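Local coordinates for D-alanyl-D-alanine carboxypeptidase (Penicillin binding protein) family protein (Francisella tularensis subsp. tularensis, PDB 6OSU) that probably trims the terminal D-alanine from peptidoglycan precursors as a penicillin-binding serine carboxypeptidase of the S11 family, at residues Tyr72-Ala75 / Ser76-Ala80; Ile380-Asn383 / Pro384-Ala388; Ala109-Ser112 / Val113-Val117. One frame throughout, in Å; residues are numbered along the deposited sequence.

Contact 1 of 3, residues Tyr72-Ala75 / Ser76-Ala80; sequences YIVA and SEIKA
Ala75 O takes the shortest of the four backbone bonds that cross this piece of helix 66-79: Lys79 N donates to it over 2.9 Å, and the bond is nearly straight, 172° at the hydrogen. Ser76, Glu77 and Ile78 give their N-H groups in the same i to i+4 pattern to Tyr72, Ile73 and Val74; these are the last two turns or so of the helix. The side chains add less. On one flank Val74 CG1 and Ile78 CD1 meet at 4.2 Å, one turn apart, the two chains slanting across each other. Ile78 CG1 lies beside its own backbone N and opposite its carbonyl carbon (chi1 -63°), which brings it to 3.3 Å from Val74 O, the oxygen that already accepts from Ile78 N. Glu77 CG rests in a similar way on Ile73 O at 3.5 Å. The polar ends look elsewhere: Tyr72 OH bonds to Ser185 OG and its ring meets Phe190 edge-to-face, Glu77 OE1 accepts from Asn82 ND2, and Lys79 NZ donates to Asn189 O. Val74 and Ile78 turn their methyls to Val113 of helix 113-123. The chemistry is thus split: backbone amides and carbonyls satisfy one another along the helix, which starts near the predicted nucleophile Ser64, while the side chains find their main partners outside this segment.

Contact 2 of 3, residues Ile380-Asn383 / Pro384-Ala388; sequences IEFN and PNLNA
Pro384 follows directly on Asn383, whose side chain stands at about a right angle to the proline ring, with Asn383 CG 3.9 Å from Pro384 CD. With phi at -62°, the proline takes the second place of a type I beta turn running from Asn383 to Leu386, where its fixed ring suits the backbone well. Asn385 comes next and gives its backbone N-H to Asn383 OD1 over 2.9 Å, with an angle of 152° at the hydrogen. The donor lies in the carbonyl plane of the Asn383 amide, and this side-chain to main-chain bond, two residues on, is that of an Asx turn laid over the beta turn. Asn383 can reach because its CG lies opposite the backbone N (chi1 -171°), swung forward beside the carbonyl. Asn385 CB lies 3.5 Å from the same OD1.

Leu386 closes the turn, its N donating to Asn383 O over 3.0 Å in a bent, weak bond. Its side chain folds back to the strand end: Leu386 CD2 touches Phe382 CD1 at 3.8 Å, approaching the ring obliquely. Ile380 CG2, two residues earlier on the strand, lies 3.4 Å above the plane of the Phe382 ring, displaced toward its rim.

The turn leads out of strand 376-382, an outermost strand of the five-stranded C-terminal sheet, toward strand 395-403. There Leu386 packs on Val396, Asn383 pairs through its backbone with the same residue, and Phe382 reaches over to Leu356 and Ile342 on strands 355-359 and 340-343.

Contact 3 of 3, residues Ala109-Ser112 / Val113-Val117; sequences AKVS and VRNLV
From Val111 to Val113 the chain passes without a break from the short strand 110-112 into helix 113-123, the two axes standing 81° apart, and Ser112 at the junction is the N-cap of the helix. Its hydroxyl OG accepts from Asn115 N over 3.1 Å at 162°, the classic capping bond to one of the first-turn N-H groups, which have no carbonyl of a preceding helical turn to donate to. The chi1 of 74° places OG between the backbone N and the carbonyl carbon, turned forward over the opening turn. Ser112 O meanwhile starts the regular helical series, accepting from Leu116 N at 3.0 Å. One residue therefore serves two donors in the first turn, through its hydroxyl and through its carbonyl.

The Asn115 amide is occupied beyond the cap: OD1 is bonded to Ser211 OG, and ND2 weakly to Asp210 OD1. Arg114 leads away to a cation-pi contact with Trp85. Strand 110-112 pairs with strand 88-90, and Leu116 also packs on Ile89 there and on Ala128 and Leu132 of helix 126-137.

Val111 points its side chain toward the helix and packs there. Val111 CG1 comes against Asn115 CB at 3.5 Å, the two side chains crossing at about a right angle, and it lies 3.7 Å from Leu116 CG, the carbon where that side chain forks.

In the fold
Contacts 1 and 3 touch each other within the carboxypeptidase region: their centres lie 15 Å apart, and Val74 CG1 of contact 1 packs on Val117 CG2 of contact 3 at 3.6 Å, joining helix 66-79 to helix 113-123. Contact 2 is far off in the C-terminal sheet domain, its centre about 49 Å from that of contact 1 and 63 Å from that of contact 3, and lies at the surface. Contact 3 is buried and contact 1 partly so. The chemistry follows: main-chain bonds at a helix end in contact 1, a serine cap with valine and leucine in contact 3, and an exposed asparagine-proline turn with one aromatic in contact 2.

Contact 1 of 3, residues Tyr72-Ala75 / Ser76-Ala80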
# COMPACT_ATOMS: atom_id res chain seq x y z
N TYR A 72 -6.94 -7.43 7.12
CA TYR A 72 -5.68 -7.32 7.85
C TYR A 72 -5.68 -8.21 9.09
O TYR A 72 -4.72 -8.94 9.35
CB TYR A 72 -5.44 -5.86 8.24
CG TYR A 72 -4.11 -5.57 8.91
CD1 TYR A 72 -3.03 -5.10 8.17
CD2 TYR A 72 -3.94 -5.76 10.28
CE1 TYR A 72 -1.82 -4.82 8.78
CE2 TYR A 72 -2.74 -5.49 10.89
CZ TYR A 72 -1.68 -5.02 10.14
OH TYR A 72 -0.48 -4.76 10.75
N ILE A 73 -6.76 -8.16 9.87
CA ILE A 73 -6.83 -8.96 11.08
C ILE A 73 -6.91 -10.45 10.76
O ILE A 73 -6.35 -11.28 11.48
CB ILE A 73 -8.03 -8.49 11.93
CG1 ILE A 73 -7.73 -7.11 12.52
CG2 ILE A 73 -8.35 -9.50 13.01
CD1 ILE A 73 -8.91 -6.45 13.18
N VAL A 74 -7.59 -10.80 9.66
CA VAL A 74 -7.67 -12.20 9.25
C VAL A 74 -6.28 -12.75 8.94
O VAL A 74 -5.92 -13.86 9.35
CB VAL A 74 -8.62 -12.36 8.04
CG1 VAL A 74 -8.57 -13.79 7.51
CG2 VAL A 74 -10.04 -11.97 8.43
N ALA A 75 -5.48 -11.98 8.19
CA ALA A 75 -4.13 -12.42 7.88
C ALA A 75 -3.29 -12.58 9.14
O ALA A 75 -2.51 -13.53 9.26
CB ALA A 75 -3.46 -11.43 6.92
N SER A 76 -3.46 -11.67 10.10
CA SER A 76 -2.69 -11.72 11.34
C SER A 76 -3.00 -12.99 12.13
O SER A 76 -2.09 -13.62 12.69
CB SER A 76 -2.97 -10.48 12.18
OG SER A 76 -2.66 -10.71 13.54
N GLU A 77 -4.27 -13.38 12.19
CA GLU A 77 -4.63 -14.59 12.92
C GLU A 77 -4.10 -15.84 12.22
O GLU A 77 -3.75 -16.82 12.88
CB GLU A 77 -6.14 -14.67 13.10
CG GLU A 77 -6.67 -13.64 14.08
CD GLU A 77 -5.99 -13.72 15.44
OE1 GLU A 77 -6.11 -14.78 16.10
OE2 GLU A 77 -5.33 -12.74 15.83
N ILE A 78 -4.04 -15.82 10.88
CA ILE A 78 -3.45 -16.94 10.16
C ILE A 78 -1.95 -17.02 10.46
O ILE A 78 -1.43 -18.09 10.80
CB ILE A 78 -3.71 -16.82 8.65
CG1 ILE A 78 -5.21 -16.88 8.35
CG2 ILE A 78 -2.96 -17.90 7.89
CD1 ILE A 78 -5.55 -16.59 6.91
N LYS A 79 -1.25 -15.89 10.35
CA LYS A 79 0.18 -15.87 10.65
C LYS A 79 0.46 -16.31 12.08
O LYS A 79 1.49 -16.93 12.35
CB LYS A 79 0.74 -14.47 10.39
CG LYS A 79 2.17 -14.28 10.89
CD LYS A 79 2.76 -12.96 10.44
CE LYS A 79 3.78 -13.16 9.33
NZ LYS A 79 4.57 -11.92 9.05
N ALA A 80 -0.45 -16.01 13.01
CA ALA A 80 -0.27 -16.35 14.41
C ALA A 80 -0.69 -17.77 14.75
O ALA A 80 -0.52 -18.18 15.91
CB ALA A 80 -1.03 -15.37 15.30

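Contact 2 of 3, residues Ile380-Asn383 / Pro384-Ala388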
# COMPACT_ATOMS: atom_id res chain seq x y z
N ILE A 380 27.99 18.47 6.61
CA ILE A 380 27.86 18.48 8.06
C ILE A 380 27.54 19.90 8.49
O ILE A 380 28.35 20.81 8.29
CB ILE A 380 29.12 17.96 8.76
CG1 ILE A 380 29.44 16.54 8.31
CG2 ILE A 380 28.95 18.01 10.27
CD1 ILE A 380 28.34 15.54 8.65
N GLU A 381 26.35 20.10 9.05
CA GLU A 381 25.97 21.38 9.65
C GLU A 381 26.21 21.29 11.15
O GLU A 381 25.46 20.63 11.87
CB GLU A 381 24.52 21.74 9.35
CG GLU A 381 24.04 22.93 10.18
CD GLU A 381 22.69 23.46 9.75
OE1 GLU A 381 21.84 22.67 9.28
OE2 GLU A 381 22.47 24.69 9.88
N PHE A 382 27.27 21.95 11.62
CA PHE A 382 27.58 21.92 13.03
C PHE A 382 26.69 22.89 13.80
O PHE A 382 26.14 23.85 13.25
CB PHE A 382 29.05 22.26 13.28
CG PHE A 382 30.00 21.22 12.80
CD1 PHE A 382 30.34 20.14 13.61
CD2 PHE A 382 30.57 21.30 11.54
CE1 PHE A 382 31.22 19.17 13.17
CE2 PHE A 382 31.45 20.33 11.09
CZ PHE A 382 31.77 19.27 11.91
N ASN A 383 26.54 22.62 15.09
CA ASN A 383 25.97 23.59 16.00
C ASN A 383 26.86 24.83 15.98
O ASN A 383 28.06 24.71 16.25
CB ASN A 383 25.88 23.00 17.41
CG ASN A 383 25.10 23.87 18.37
OD1 ASN A 383 25.43 25.04 18.57
ND2 ASN A 383 24.06 23.31 18.97
N PRO A 384 26.33 26.01 15.65
CA PRO A 384 27.20 27.19 15.54
C PRO A 384 27.88 27.57 16.84
O PRO A 384 28.90 28.28 16.80
CB PRO A 384 26.24 28.29 15.08
CG PRO A 384 24.88 27.82 15.49
CD PRO A 384 24.92 26.32 15.38
N ASN A 385 27.37 27.11 17.98
CA ASN A 385 27.97 27.39 19.28
C ASN A 385 28.80 26.22 19.79
O ASN A 385 28.91 26.01 21.01
CB ASN A 385 26.89 27.75 20.29
CG ASN A 385 25.91 28.77 19.75
OD1 ASN A 385 24.73 28.48 19.56
ND2 ASN A 385 26.40 29.98 19.50
N LEU A 386 29.39 25.44 18.89
CA LEU A 386 30.20 24.29 19.26
C LEU A 386 31.63 24.73 19.52
O LEU A 386 32.29 25.30 18.63
CB LEU A 386 30.16 23.23 18.15
CG LEU A 386 30.87 21.92 18.47
CD1 LEU A 386 30.19 21.23 19.65
CD2 LEU A 386 30.91 21.01 17.26
N ASN A 387 32.12 24.48 20.73
CA ASN A 387 33.50 24.75 21.08
C ASN A 387 34.05 23.58 21.88
O ASN A 387 33.30 22.79 22.46
CB ASN A 387 33.65 26.07 21.87
CG ASN A 387 32.46 26.33 22.78
OD1 ASN A 387 32.26 25.63 23.77
ND2 ASN A 387 31.68 27.36 22.46
N ALA A 388 35.37 23.47 21.89
CA ALA A 388 36.02 22.42 22.66
C ALA A 388 35.89 22.72 24.16
O ALA A 388 35.88 23.88 24.57
CB ALA A 388 37.49 22.30 22.27

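Contact 3 of 3, residues Ala109-Ser112 / Val113-Val117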
# COMPACT_ATOMS: atom_id res chain seq x y z
N ALA A 109 -23.92 -23.34 5.69
CA ALA A 109 -22.81 -23.94 4.97
C ALA A 109 -21.48 -23.61 5.66
O ALA A 109 -21.37 -22.65 6.43
CB ALA A 109 -22.77 -23.45 3.52
N LYS A 110 -20.48 -24.43 5.38
CA LYS A 110 -19.11 -24.17 5.77
C LYS A 110 -18.33 -23.70 4.55
O LYS A 110 -18.47 -24.26 3.46
CB LYS A 110 -18.45 -25.41 6.37
CG LYS A 110 -19.12 -25.97 7.62
CD LYS A 110 -18.81 -25.15 8.86
CE LYS A 110 -18.94 -25.98 10.13
NZ LYS A 110 -17.84 -26.97 10.28
N VAL A 111 -17.52 -22.66 4.73
CA VAL A 111 -16.70 -22.10 3.66
C VAL A 111 -15.30 -21.86 4.21
O VAL A 111 -15.14 -21.40 5.35
CB VAL A 111 -17.31 -20.79 3.09
CG1 VAL A 111 -16.41 -20.21 2.02
CG2 VAL A 111 -18.70 -21.04 2.53
N SER A 112 -14.29 -22.17 3.40
CA SER A 112 -12.91 -22.01 3.85
C SER A 112 -12.56 -20.53 3.99
O SER A 112 -13.19 -19.65 3.41
CB SER A 112 -11.95 -22.69 2.89
OG SER A 112 -11.81 -21.96 1.68
N VAL A 113 -11.53 -20.27 4.81
CA VAL A 113 -11.01 -18.91 4.95
C VAL A 113 -10.57 -18.38 3.59
O VAL A 113 -10.86 -17.24 3.22
CB VAL A 113 -9.85 -18.86 5.96
CG1 VAL A 113 -9.26 -17.47 6.03
CG2 VAL A 113 -10.30 -19.32 7.32
N ARG A 114 -9.84 -19.21 2.83
CA ARG A 114 -9.34 -18.78 1.53
C ARG A 114 -10.48 -18.29 0.64
O ARG A 114 -10.36 -17.24 0.01
CB ARG A 114 -8.57 -19.92 0.86
CG ARG A 114 -7.54 -19.43 -0.15
CD ARG A 114 -6.66 -20.55 -0.71
NE ARG A 114 -5.40 -20.73 0.02
CZ ARG A 114 -4.36 -19.90 -0.06
NH1 ARG A 114 -4.42 -18.82 -0.83
NH2 ARG A 114 -3.25 -20.15 0.63
N ASN A 115 -11.60 -19.02 0.62
CA ASN A 115 -12.74 -18.58 -0.19
C ASN A 115 -13.37 -17.31 0.37
O ASN A 115 -13.69 -16.39 -0.39
CB ASN A 115 -13.78 -19.70 -0.28
CG ASN A 115 -13.34 -20.82 -1.20
OD1 ASN A 115 -12.58 -20.61 -2.15
ND2 ASN A 115 -13.83 -22.03 -0.93
N LEU A 116 -13.55 -17.24 1.69
CA LEU A 116 -14.17 -16.06 2.30
C LEU A 116 -13.30 -14.82 2.12
O LEU A 116 -13.81 -13.73 1.84
CB LEU A 116 -14.45 -16.30 3.78
CG LEU A 116 -15.58 -17.26 4.14
CD1 LEU A 116 -15.68 -17.41 5.65
CD2 LEU A 116 -16.90 -16.77 3.56
N VAL A 117 -11.98 -14.97 2.28
CA VAL A 117 -11.09 -13.83 2.10
C VAL A 117 -11.09 -13.38 0.64
O VAL A 117 -11.06 -12.18 0.34
CB VAL A 117 -9.67 -14.17 2.59
CG1 VAL A 117 -8.69 -13.07 2.22
CG2 VAL A 117 -9.68 -14.37 4.09